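Local coordinates for iron-regulated outer membrane protein (Neisseria meningitidis, PDB 4B7O) that transports iron across the outer membrane as a TonB-dependent transporter, probably taking it up in siderophore-bound form, at residues M85-K90 / V690-A695; V117-D122 / R136-P141; S191-A194 / G198-Y201; Y645-Q648 / E653-W656. All coordinates share one frame; numbering follows the deposited sequence.

Contact 1. Residues M85-K90 / V690-A695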
loop_
_atom_site.group_PDB
_atom_site.type_symbol
_atom_site.label_atom_id
_atom_site.label_comp_id
_atom_site.label_asym_id
_atom_site.label_seq_id
_atom_site.Cartn_x
_atom_site.Cartn_y
_atom_site.Cartn_z
ATOM N N MET A 85 7.535 -6.184 1.655
ATOM C CA MET A 85 6.137 -6.587 1.775
ATOM C C MET A 85 5.689 -7.619 0.788
ATOM O O MET A 85 4.901 -8.491 1.133
ATOM C CB MET A 85 5.230 -5.392 1.627
ATOM C CG MET A 85 5.421 -4.397 2.766
ATOM S SD MET A 85 4.800 -5.004 4.351
ATOM C CE MET A 85 5.452 -3.675 5.376
ATOM N N ARG A 86 6.179 -7.550 -0.443
ATOM C CA ARG A 86 5.774 -8.551 -1.382
ATOM C C ARG A 86 5.993 -9.995 -0.879
ATOM O O ARG A 86 5.129 -10.843 -1.077
ATOM C CB ARG A 86 6.445 -8.342 -2.729
ATOM C CG ARG A 86 6.118 -9.428 -3.761
ATOM C CD ARG A 86 6.780 -9.091 -5.100
ATOM N NE ARG A 86 8.250 -9.135 -5.013
ATOM C CZ ARG A 86 9.097 -8.451 -5.798
ATOM N NH1 ARG A 86 8.655 -7.633 -6.746
ATOM N NH2 ARG A 86 10.401 -8.590 -5.644
ATOM N N GLU A 87 7.148 -10.271 -0.260
ATOM C CA GLU A 87 7.398 -11.610 0.229
ATOM C C GLU A 87 6.669 -11.847 1.536
ATOM O O GLU A 87 6.141 -12.893 1.742
ATOM C CB GLU A 87 8.909 -11.979 0.378
ATOM C CG GLU A 87 9.678 -12.112 -0.950
ATOM C CD GLU A 87 9.213 -13.290 -1.800
ATOM O OE1 GLU A 87 8.876 -14.329 -1.230
ATOM O OE2 GLU A 87 9.145 -13.173 -3.037
ATOM N N LEU A 88 6.673 -10.875 2.414
ATOM C CA LEU A 88 6.041 -11.020 3.701
ATOM C C LEU A 88 4.571 -11.425 3.619
ATOM O O LEU A 88 4.086 -12.173 4.484
ATOM C CB LEU A 88 6.116 -9.689 4.461
ATOM C CG LEU A 88 6.181 -9.792 5.964
ATOM C CD1 LEU A 88 7.024 -10.985 6.412
ATOM C CD2 LEU A 88 6.762 -8.510 6.533
ATOM N N LEU A 89 3.845 -10.869 2.641
ATOM C CA LEU A 89 2.424 -11.104 2.567
ATOM C C LEU A 89 2.126 -12.044 1.387
ATOM O O LEU A 89 1.066 -11.876 0.716
ATOM C CB LEU A 89 1.695 -9.796 2.342
ATOM C CG LEU A 89 2.161 -8.590 3.159
ATOM C CD1 LEU A 89 1.631 -7.346 2.498
ATOM C CD2 LEU A 89 1.713 -8.648 4.606
ATOM N N LYS A 90 3.045 -12.978 1.081
ATOM C CA LYS A 90 2.849 -13.783 -0.109
ATOM C C LYS A 90 1.728 -14.853 0.010
ATOM O O LYS A 90 1.200 -15.347 -0.995
ATOM C CB LYS A 90 4.134 -14.413 -0.584
ATOM C CG LYS A 90 4.649 -15.542 0.277
ATOM C CD LYS A 90 5.976 -16.049 -0.294
ATOM C CE LYS A 90 5.964 -16.002 -1.834
ATOM N NZ LYS A 90 7.258 -16.319 -2.540
ATOM N N VAL A 690 4.680 -20.940 -7.663
ATOM C CA VAL A 690 5.888 -20.667 -6.906
ATOM C C VAL A 690 5.917 -21.448 -5.592
ATOM O O VAL A 690 4.950 -21.437 -4.853
ATOM C CB VAL A 690 5.992 -19.149 -6.648
ATOM C CG1 VAL A 690 7.235 -18.827 -5.851
ATOM C CG2 VAL A 690 6.076 -18.442 -7.991
ATOM N N ASN A 691 7.038 -22.088 -5.294
ATOM C CA ASN A 691 7.156 -22.915 -4.111
ATOM C C ASN A 691 8.343 -22.484 -3.313
ATOM O O ASN A 691 9.402 -22.266 -3.900
ATOM C CB ASN A 691 7.353 -24.375 -4.477
ATOM C CG ASN A 691 6.087 -25.028 -4.938
ATOM O OD1 ASN A 691 5.873 -25.212 -6.149
ATOM N ND2 ASN A 691 5.223 -25.399 -3.980
ATOM N N ASP A 692 8.185 -22.381 -1.987
ATOM C CA ASP A 692 9.269 -21.921 -1.095
ATOM C C ASP A 692 9.419 -22.961 0.009
ATOM O O ASP A 692 8.451 -23.636 0.353
ATOM C CB ASP A 692 8.960 -20.606 -0.405
ATOM C CG ASP A 692 8.604 -19.456 -1.354
ATOM O OD1 ASP A 692 8.811 -19.526 -2.583
ATOM O OD2 ASP A 692 8.128 -18.406 -0.839
ATOM N N VAL A 693 10.598 -23.063 0.602
ATOM C CA VAL A 693 10.715 -23.773 1.865
ATOM C C VAL A 693 11.501 -22.886 2.850
ATOM O O VAL A 693 12.275 -22.066 2.443
ATOM C CB VAL A 693 11.388 -25.126 1.658
ATOM C CG1 VAL A 693 10.571 -25.990 0.699
ATOM C CG2 VAL A 693 12.767 -24.928 1.075
ATOM N N PHE A 694 11.264 -22.992 4.138
ATOM C CA PHE A 694 11.944 -22.090 5.038
ATOM C C PHE A 694 12.191 -22.796 6.343
ATOM O O PHE A 694 11.504 -23.760 6.686
ATOM C CB PHE A 694 11.051 -20.872 5.303
ATOM C CG PHE A 694 9.666 -21.240 5.767
ATOM C CD1 PHE A 694 8.686 -21.568 4.845
ATOM C CD2 PHE A 694 9.359 -21.298 7.117
ATOM C CE1 PHE A 694 7.406 -21.936 5.258
ATOM C CE2 PHE A 694 8.081 -21.671 7.547
ATOM C CZ PHE A 694 7.110 -21.992 6.614
ATOM N N ALA A 695 13.109 -22.272 7.131
ATOM C CA ALA A 695 13.285 -22.837 8.441
ATOM C C ALA A 695 13.544 -21.738 9.397
ATOM O O ALA A 695 14.350 -20.849 9.126
ATOM C CB ALA A 695 14.477 -23.809 8.436
#

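Contact 2. Residues V117-D122 / R136-P141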
loop_
_atom_site.group_PDB
_atom_site.type_symbol
_atom_site.label_atom_id
_atom_site.label_comp_id
_atom_site.label_asym_id
_atom_site.label_seq_id
_atom_site.Cartn_x
_atom_site.Cartn_y
_atom_site.Cartn_z
ATOM N N VAL A 117 -6.018 2.052 -3.398
ATOM C CA VAL A 117 -5.669 1.469 -2.095
ATOM C C VAL A 117 -4.493 2.155 -1.452
ATOM O O VAL A 117 -3.462 2.292 -2.049
ATOM C CB VAL A 117 -5.640 -0.065 -2.114
ATOM C CG1 VAL A 117 -5.631 -0.603 -3.525
ATOM C CG2 VAL A 117 -4.587 -0.716 -1.199
ATOM N N ASP A 118 -4.681 2.640 -0.234
ATOM C CA ASP A 118 -3.634 3.371 0.460
ATOM C C ASP A 118 -2.736 2.412 1.179
ATOM O O ASP A 118 -3.088 1.251 1.330
ATOM C CB ASP A 118 -4.254 4.363 1.419
ATOM C CG ASP A 118 -5.076 5.428 0.684
ATOM O OD1 ASP A 118 -4.662 5.898 -0.424
ATOM O OD2 ASP A 118 -6.162 5.751 1.180
ATOM N N ILE A 119 -1.575 2.893 1.603
ATOM C CA ILE A 119 -0.729 2.176 2.501
ATOM C C ILE A 119 -0.594 3.103 3.644
ATOM O O ILE A 119 -0.092 4.192 3.472
ATOM C CB ILE A 119 0.698 1.974 1.933
ATOM C CG1 ILE A 119 0.640 1.221 0.604
ATOM C CG2 ILE A 119 1.559 1.208 2.938
ATOM C CD1 ILE A 119 1.996 0.667 0.261
ATOM N N LYS A 120 -1.040 2.700 4.820
ATOM C CA LYS A 120 -1.120 3.650 5.899
ATOM C C LYS A 120 -0.094 3.231 6.884
ATOM O O LYS A 120 -0.061 2.046 7.297
ATOM C CB LYS A 120 -2.497 3.605 6.564
ATOM C CG LYS A 120 -3.653 3.752 5.588
ATOM C CD LYS A 120 -4.924 4.119 6.376
ATOM C CE LYS A 120 -6.124 4.173 5.449
ATOM N NZ LYS A 120 -7.322 4.900 5.995
ATOM N N VAL A 121 0.758 4.165 7.285
ATOM C CA VAL A 121 1.665 3.799 8.339
ATOM C C VAL A 121 1.553 4.795 9.422
ATOM O O VAL A 121 1.608 5.982 9.153
ATOM C CB VAL A 121 3.142 3.470 7.873
ATOM C CG1 VAL A 121 3.315 3.542 6.356
ATOM C CG2 VAL A 121 4.209 4.234 8.668
ATOM N N ASP A 122 1.373 4.298 10.643
ATOM C CA ASP A 122 0.947 5.101 11.784
ATOM C C ASP A 122 -0.212 6.070 11.511
ATOM O O ASP A 122 -0.293 7.154 12.101
ATOM C CB ASP A 122 2.143 5.806 12.370
ATOM C CG ASP A 122 3.143 4.833 12.938
ATOM O OD1 ASP A 122 2.714 3.821 13.548
ATOM O OD2 ASP A 122 4.355 5.072 12.793
ATOM N N ARG A 136 3.415 3.344 -6.247
ATOM C CA ARG A 136 3.573 4.235 -5.131
ATOM C C ARG A 136 4.493 3.577 -4.059
ATOM O O ARG A 136 4.569 2.357 -3.951
ATOM C CB ARG A 136 2.202 4.593 -4.595
ATOM C CG ARG A 136 1.413 5.453 -5.604
ATOM C CD ARG A 136 -0.010 5.650 -5.080
ATOM N NE ARG A 136 -0.725 6.805 -5.622
ATOM C CZ ARG A 136 -1.278 6.865 -6.831
ATOM N NH1 ARG A 136 -1.213 5.842 -7.694
ATOM N NH2 ARG A 136 -1.923 7.974 -7.175
ATOM N N PHE A 137 5.208 4.388 -3.305
ATOM C CA PHE A 137 6.228 3.897 -2.350
ATOM C C PHE A 137 5.634 2.889 -1.351
ATOM O O PHE A 137 4.625 3.197 -0.681
ATOM C CB PHE A 137 6.835 5.086 -1.569
ATOM C CG PHE A 137 8.139 4.759 -0.891
ATOM C CD1 PHE A 137 8.170 4.117 0.381
ATOM C CD2 PHE A 137 9.357 5.069 -1.513
ATOM C CE1 PHE A 137 9.392 3.781 0.986
ATOM C CE2 PHE A 137 10.567 4.737 -0.908
ATOM C CZ PHE A 137 10.592 4.099 0.342
ATOM N N ILE A 138 6.261 1.713 -1.227
ATOM C CA ILE A 138 5.820 0.739 -0.263
ATOM C C ILE A 138 6.791 0.605 0.894
ATOM O O ILE A 138 7.958 0.324 0.687
ATOM C CB ILE A 138 5.660 -0.657 -0.877
ATOM C CG1 ILE A 138 4.635 -0.625 -2.009
ATOM C CG2 ILE A 138 5.177 -1.576 0.224
ATOM C CD1 ILE A 138 4.567 -1.869 -2.892
ATOM N N VAL A 139 6.299 0.739 2.121
ATOM C CA VAL A 139 7.165 0.823 3.330
ATOM C C VAL A 139 7.998 -0.443 3.609
ATOM O O VAL A 139 7.666 -1.539 3.176
ATOM C CB VAL A 139 6.324 1.128 4.585
ATOM C CG1 VAL A 139 5.534 -0.117 4.977
ATOM C CG2 VAL A 139 7.204 1.593 5.732
ATOM N N ASP A 140 9.080 -0.283 4.342
ATOM C CA ASP A 140 10.008 -1.362 4.506
ATOM C C ASP A 140 9.647 -2.053 5.829
ATOM O O ASP A 140 9.614 -1.430 6.873
ATOM C CB ASP A 140 11.414 -0.766 4.494
ATOM C CG ASP A 140 12.456 -1.702 5.063
ATOM O OD1 ASP A 140 12.293 -2.931 4.918
ATOM O OD2 ASP A 140 13.427 -1.210 5.705
ATOM N N PRO A 141 9.367 -3.343 5.786
ATOM C CA PRO A 141 8.949 -4.131 6.955
ATOM C C PRO A 141 9.881 -4.087 8.118
ATOM O O PRO A 141 9.487 -4.374 9.251
ATOM C CB PRO A 141 8.896 -5.576 6.421
ATOM C CG PRO A 141 9.647 -5.550 5.111
ATOM C CD PRO A 141 9.391 -4.157 4.557
#

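Contact 3. Residues S191-A194 / G198-Y201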
loop_
_atom_site.group_PDB
_atom_site.type_symbol
_atom_site.label_atom_id
_atom_site.label_comp_id
_atom_site.label_asym_id
_atom_site.label_seq_id
_atom_site.Cartn_x
_atom_site.Cartn_y
_atom_site.Cartn_z
ATOM N N SER A 191 21.234 -9.532 10.526
ATOM C CA SER A 191 21.977 -9.666 9.266
ATOM C C SER A 191 21.235 -10.578 8.363
ATOM O O SER A 191 20.526 -11.464 8.838
ATOM C CB SER A 191 23.304 -10.367 9.545
ATOM O OG SER A 191 24.304 -9.411 9.789
ATOM N N GLY A 192 21.399 -10.401 7.066
ATOM C CA GLY A 192 20.700 -11.256 6.098
ATOM C C GLY A 192 21.592 -11.390 4.862
ATOM O O GLY A 192 22.370 -10.494 4.555
ATOM N N PHE A 193 21.463 -12.487 4.141
ATOM C CA PHE A 193 22.281 -12.692 2.965
ATOM C C PHE A 193 21.403 -13.322 1.933
ATOM O O PHE A 193 20.698 -14.279 2.202
ATOM C CB PHE A 193 23.532 -13.586 3.316
ATOM C CG PHE A 193 24.357 -12.987 4.418
ATOM C CD1 PHE A 193 25.248 -11.959 4.151
ATOM C CD2 PHE A 193 24.109 -13.304 5.742
ATOM C CE1 PHE A 193 25.938 -11.339 5.171
ATOM C CE2 PHE A 193 24.805 -12.675 6.770
ATOM C CZ PHE A 193 25.717 -11.693 6.480
ATOM N N ALA A 194 21.419 -12.803 0.743
ATOM C CA ALA A 194 20.513 -13.361 -0.231
ATOM C C ALA A 194 21.370 -13.756 -1.424
ATOM O O ALA A 194 22.287 -13.033 -1.810
ATOM C CB ALA A 194 19.417 -12.351 -0.596
ATOM N N GLY A 198 21.767 -10.195 -2.399
ATOM C CA GLY A 198 21.860 -9.013 -1.541
ATOM C C GLY A 198 22.425 -9.331 -0.186
ATOM O O GLY A 198 22.568 -10.496 0.165
ATOM N N VAL A 199 22.735 -8.293 0.585
ATOM C CA VAL A 199 23.092 -8.471 1.969
ATOM C C VAL A 199 22.415 -7.384 2.772
ATOM O O VAL A 199 22.320 -6.248 2.332
ATOM C CB VAL A 199 24.620 -8.394 2.189
ATOM C CG1 VAL A 199 25.377 -9.025 1.012
ATOM C CG2 VAL A 199 25.057 -6.964 2.381
ATOM N N SER A 200 21.932 -7.711 3.959
ATOM C CA SER A 200 21.265 -6.665 4.736
ATOM C C SER A 200 21.719 -6.720 6.166
ATOM O O SER A 200 22.267 -7.725 6.599
ATOM C CB SER A 200 19.743 -6.777 4.632
ATOM O OG SER A 200 19.315 -7.996 5.202
ATOM N N TYR A 201 21.507 -5.638 6.896
ATOM C CA TYR A 201 21.880 -5.610 8.300
ATOM C C TYR A 201 21.186 -4.472 8.934
ATOM O O TYR A 201 20.726 -3.565 8.234
ATOM C CB TYR A 201 23.389 -5.483 8.496
ATOM C CG TYR A 201 24.010 -4.280 7.857
ATOM C CD1 TYR A 201 24.368 -4.315 6.507
ATOM C CD2 TYR A 201 24.286 -3.115 8.602
ATOM C CE1 TYR A 201 24.940 -3.210 5.877
ATOM C CE2 TYR A 201 24.878 -1.999 7.990
ATOM C CZ TYR A 201 25.179 -2.063 6.619
ATOM O OH TYR A 201 25.763 -1.026 5.971
#

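Contact 4. Residues Y645-Q648 / E653-W656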
loop_
_atom_site.group_PDB
_atom_site.type_symbol
_atom_site.label_atom_id
_atom_site.label_comp_id
_atom_site.label_asym_id
_atom_site.label_seq_id
_atom_site.Cartn_x
_atom_site.Cartn_y
_atom_site.Cartn_z
ATOM N N TYR A 645 5.959 -27.424 10.314
ATOM C CA TYR A 645 6.074 -28.231 11.503
ATOM C C TYR A 645 7.166 -27.718 12.403
ATOM O O TYR A 645 8.303 -27.484 11.975
ATOM C CB TYR A 645 6.351 -29.703 11.174
ATOM C CG TYR A 645 6.235 -30.494 12.431
ATOM C CD1 TYR A 645 4.973 -30.860 12.927
ATOM C CD2 TYR A 645 7.362 -30.785 13.193
ATOM C CE1 TYR A 645 4.848 -31.545 14.113
ATOM C CE2 TYR A 645 7.258 -31.471 14.382
ATOM C CZ TYR A 645 5.996 -31.846 14.831
ATOM O OH TYR A 645 5.885 -32.506 16.016
ATOM N N ARG A 646 6.822 -27.559 13.671
ATOM C CA ARG A 646 7.783 -27.080 14.662
ATOM C C ARG A 646 8.213 -28.153 15.700
ATOM O O ARG A 646 7.397 -28.654 16.446
ATOM C CB ARG A 646 7.254 -25.832 15.336
ATOM C CG ARG A 646 8.294 -25.247 16.250
ATOM C CD ARG A 646 7.998 -23.815 16.527
ATOM N NE ARG A 646 9.235 -23.111 16.331
ATOM C CZ ARG A 646 9.399 -22.040 15.586
ATOM N NH1 ARG A 646 8.397 -21.481 14.938
ATOM N NH2 ARG A 646 10.602 -21.551 15.490
ATOM N N PHE A 647 9.495 -28.483 15.707
ATOM C CA PHE A 647 10.049 -29.486 16.581
ATOM C C PHE A 647 10.327 -28.848 17.875
ATOM O O PHE A 647 10.771 -27.706 17.929
ATOM C CB PHE A 647 11.383 -29.985 16.028
ATOM C CG PHE A 647 11.251 -30.647 14.713
ATOM C CD1 PHE A 647 10.805 -31.968 14.621
ATOM C CD2 PHE A 647 11.479 -29.941 13.560
ATOM C CE1 PHE A 647 10.613 -32.567 13.371
ATOM C CE2 PHE A 647 11.303 -30.539 12.325
ATOM C CZ PHE A 647 10.881 -31.850 12.222
ATOM N N GLN A 648 10.092 -29.621 18.926
ATOM C CA GLN A 648 10.338 -29.211 20.291
ATOM C C GLN A 648 11.828 -29.165 20.624
ATOM O O GLN A 648 12.282 -28.230 21.311
ATOM C CB GLN A 648 9.615 -30.173 21.207
ATOM C CG GLN A 648 9.073 -29.489 22.439
ATOM C CD GLN A 648 7.576 -29.677 22.600
ATOM O OE1 GLN A 648 7.122 -30.733 23.043
ATOM N NE2 GLN A 648 6.798 -28.648 22.257
ATOM N N GLU A 653 11.507 -24.715 13.219
ATOM C CA GLU A 653 10.378 -24.920 12.355
ATOM C C GLU A 653 10.829 -25.056 10.921
ATOM O O GLU A 653 11.685 -24.304 10.410
ATOM C CB GLU A 653 9.389 -23.762 12.480
ATOM C CG GLU A 653 8.142 -23.933 11.640
ATOM C CD GLU A 653 7.010 -22.937 11.949
ATOM O OE1 GLU A 653 7.135 -21.701 11.736
ATOM O OE2 GLU A 653 5.932 -23.398 12.369
ATOM N N ILE A 654 10.252 -26.024 10.246
ATOM C CA ILE A 654 10.501 -26.101 8.859
ATOM C C ILE A 654 9.169 -26.098 8.206
ATOM O O ILE A 654 8.167 -26.526 8.808
ATOM C CB ILE A 654 11.246 -27.378 8.506
ATOM C CG1 ILE A 654 10.438 -28.593 8.914
ATOM C CG2 ILE A 654 12.561 -27.422 9.269
ATOM C CD1 ILE A 654 10.913 -29.838 8.213
ATOM N N GLY A 655 9.142 -25.615 6.975
ATOM C CA GLY A 655 7.905 -25.586 6.276
ATOM C C GLY A 655 8.033 -25.314 4.820
ATOM O O GLY A 655 9.089 -24.991 4.331
ATOM N N TRP A 656 6.904 -25.420 4.151
ATOM C CA TRP A 656 6.791 -25.219 2.749
ATOM C C TRP A 656 5.742 -24.177 2.581
ATOM O O TRP A 656 4.787 -24.138 3.367
ATOM C CB TRP A 656 6.288 -26.532 2.106
ATOM C CG TRP A 656 5.639 -26.319 0.781
ATOM C CD1 TRP A 656 6.264 -26.132 -0.434
ATOM C CD2 TRP A 656 4.214 -26.168 0.504
ATOM N NE1 TRP A 656 5.346 -25.924 -1.410
ATOM C CE2 TRP A 656 4.098 -25.947 -0.907
ATOM C CE3 TRP A 656 3.068 -26.222 1.264
ATOM C CZ2 TRP A 656 2.885 -25.786 -1.522
ATOM C CZ3 TRP A 656 1.853 -26.083 0.623
ATOM C CH2 TRP A 656 1.767 -25.837 -0.730
#

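Contact 1. Residues M85-K90 / V690-A695
Lys90 and Asp692 meet across the interface between plug and barrel of this TonB-dependent transporter, and with Glu87 they form a salt-bridge network. Lys90 lies just past the short helix 85-88, while Asp692 reaches in from barrel strand 684-697. The two side chains approach from opposite directions. In Lys90, CG sits between the backbone N and the carbonyl carbon (chi1 72°) and chi2 is extended, a run that takes CD past Asp692 OD2 at 3.2 Å. A bend at chi3 (-36°) then turns CE and NZ onto the same oxygen, NZ to Asp692 OD2 being 2.8 Å.

On the plug side, Glu87 bends at chi2 to bring its carboxylate round to the lysine, three residues further on. NZ of Lys90 bonds to Glu87 OE1 at 2.9 Å. The two carboxylate planes are 43° apart, and Glu87 OE1 lies 4.2 Å from Asp692 OD2; the ammonium between them would offset the repulsion of these like charges. Asp692 OD1 accepts a bond from the backbone N of Asn713, which steadies the carboxylate from the barrel side. Both oxygens facing the lysine, Glu87 OE1 and Asp692 OD2, receive NZ on their syn lone pairs.

Contact 2. Residues V117-D122 / R136-P141
Ile119 CD1 lies against the branch point of Ile138, 3.7 Å from its CG1 and 3.9 Å from its CG2, so the terminal methyl of one isoleucine fits where the other divides. The two side chains cross at about a right angle. Ile119 reaches that far because its CG1 stands beside the backbone N (chi1 -58°) and the chain then extends to CD1. The same methyl comes to 3.8 Å from the carbonyl oxygen of Phe137, so it touches backbone as well as side chain.

Two residues further along the strand, Val121 repeats the pattern more loosely: its CG1 is 4.2 Å from Val139 CB. The modelled chi1 of Val121, -3°, is nearly eclipsed, which leaves the exact placing of its methyls doubtful.

Ile119 and Val121 lie on strand 118-121, at the edge of the four-stranded plug sheet, and turn the same face to the irregular segment 136-141. Behind that segment, Met85 of helix 85-88 packs on Ile138 and Val139, and Met271 of barrel strand 264-276 touches both Val121 and Val139. The polar side chains find partners elsewhere: Asp118 pairs with Arg509 of the barrel, and Asp122 with Thr171. Strand and loop therefore meet through branched aliphatic chains alone, a contact that rests on dispersion and the exclusion of water, with no polar or ionic link between the two segments.

Contact 3. Residues S191-A194 / G198-Y201
Ser200 O is approached by two groups of the neighbouring strand: the backbone N of Gly192 donates a hydrogen bond to it at 2.9 Å, and Ser191 CA makes a CA-H...O contact at 3.3 Å. Gly192 O is held in the same way, by a straighter bond from Ser200 N (2.9 Å, 165° at the hydrogen) and by Val199 CA at 3.4 Å. The two N-H...O bonds make Gly192 and Ser200 a hydrogen-bonded antiparallel pair; the CA-H...O contacts come from the adjoining residues. Ala194 and Gly198 form the next such pair, Gly198 N bonding to Ala194 O at 2.9 Å and Ala194 N to Gly198 O at a short 2.6 Å. The strands 185-194 and 198-209 of this beta hairpin join there by a three-residue turn.

On the face that carries Phe193 and Val199, the phenylalanine, with CG beside its backbone N (chi1 -57°), sets CD1 4.1 Å from Val199 CB, and the two side chains cross obliquely. Tyr201 shares this face, but its ring leads away from the neighbouring strand and its OH bonds to Arg220 on the next strand. On the other face, Ser200 OG, between backbone N and carbonyl carbon (chi1 64°), lies 3.7 Å from the CA of Gly192, which has no side chain in the way.

Beyond the hairpin, backbone bonds join Ser191 and Phe193 to strand 736-744, the last of the barrel, a pairing that closes the barrel as in TonB-dependent transporters. The cohesion of this pair rests chiefly on main-chain hydrogen bonds, with one modest apolar contact.

Contact 4. Residues Y645-Q648 / E653-W656
Arg646 runs over Glu653 almost from its root. Its CB lies 4.1 Å from Glu653 CB; CG, anti to the backbone N (chi1 -174°), continues past the same methylene, and NE passes it at 3.9 Å from Glu653 CB. A bend at chi3 (-132°) turns the guanidinium so that one face lies over Glu653 CB, which sits 3.5 Å above the plane and over its centre. CZ comes within 3.6 Å of that carbon. At the tip, NH1 reaches Glu653 OE1 at 3.4 Å, a rather long salt bridge with the guanidinium and carboxylate planes 42° apart. The other partners fix the group's rotation: NE donates to Asn651 OD1, NH2 to Asn696 OD1, and NH1 also pairs with Glu79 OE1 of the plug.

Beneath these side chains the strands are tied by Tyr645 and Ile654. Tyr645 N bonds to Ile654 O at 2.8 Å, and Ile654 N returns a bond to Tyr645 O at 3.0 Å.

Across the sheet from the salt bridge, Phe647 touches Ile654, CE2 to CG1 being 4.0 Å. One face of the Phe647 ring covers Tyr645 CD2, which lies over the ring centre. Ionic contacts on one face and exposed Phe647 and Ile654 on the other are consistent with the wall of an outer-membrane beta-barrel, here at the turn end of the antiparallel hairpin 638-647/652-665.

In the fold
Contact 1 spans most of the chain: helix 85-88 opens it in the plug and strand 684-697 closes it on the barrel, with contacts 2, 3 and 4 following in that order between. The centres of contacts 1 and 2 are about 19 Å apart; Leu88 packs on Pro141, so the helix that carries Glu87 also packs on the loop of contact 2. Contact 4, its centre about 15 Å from that of contact 1, reaches the neighbouring barrel strand, where Phe694 N meets Gly655 O. The centres of contacts 3 and 4 are about 23 Å apart. Contact 1 joins plug to barrel, contact 2 lies within the plug, and contacts 3 and 4 are hairpins of the barrel wall.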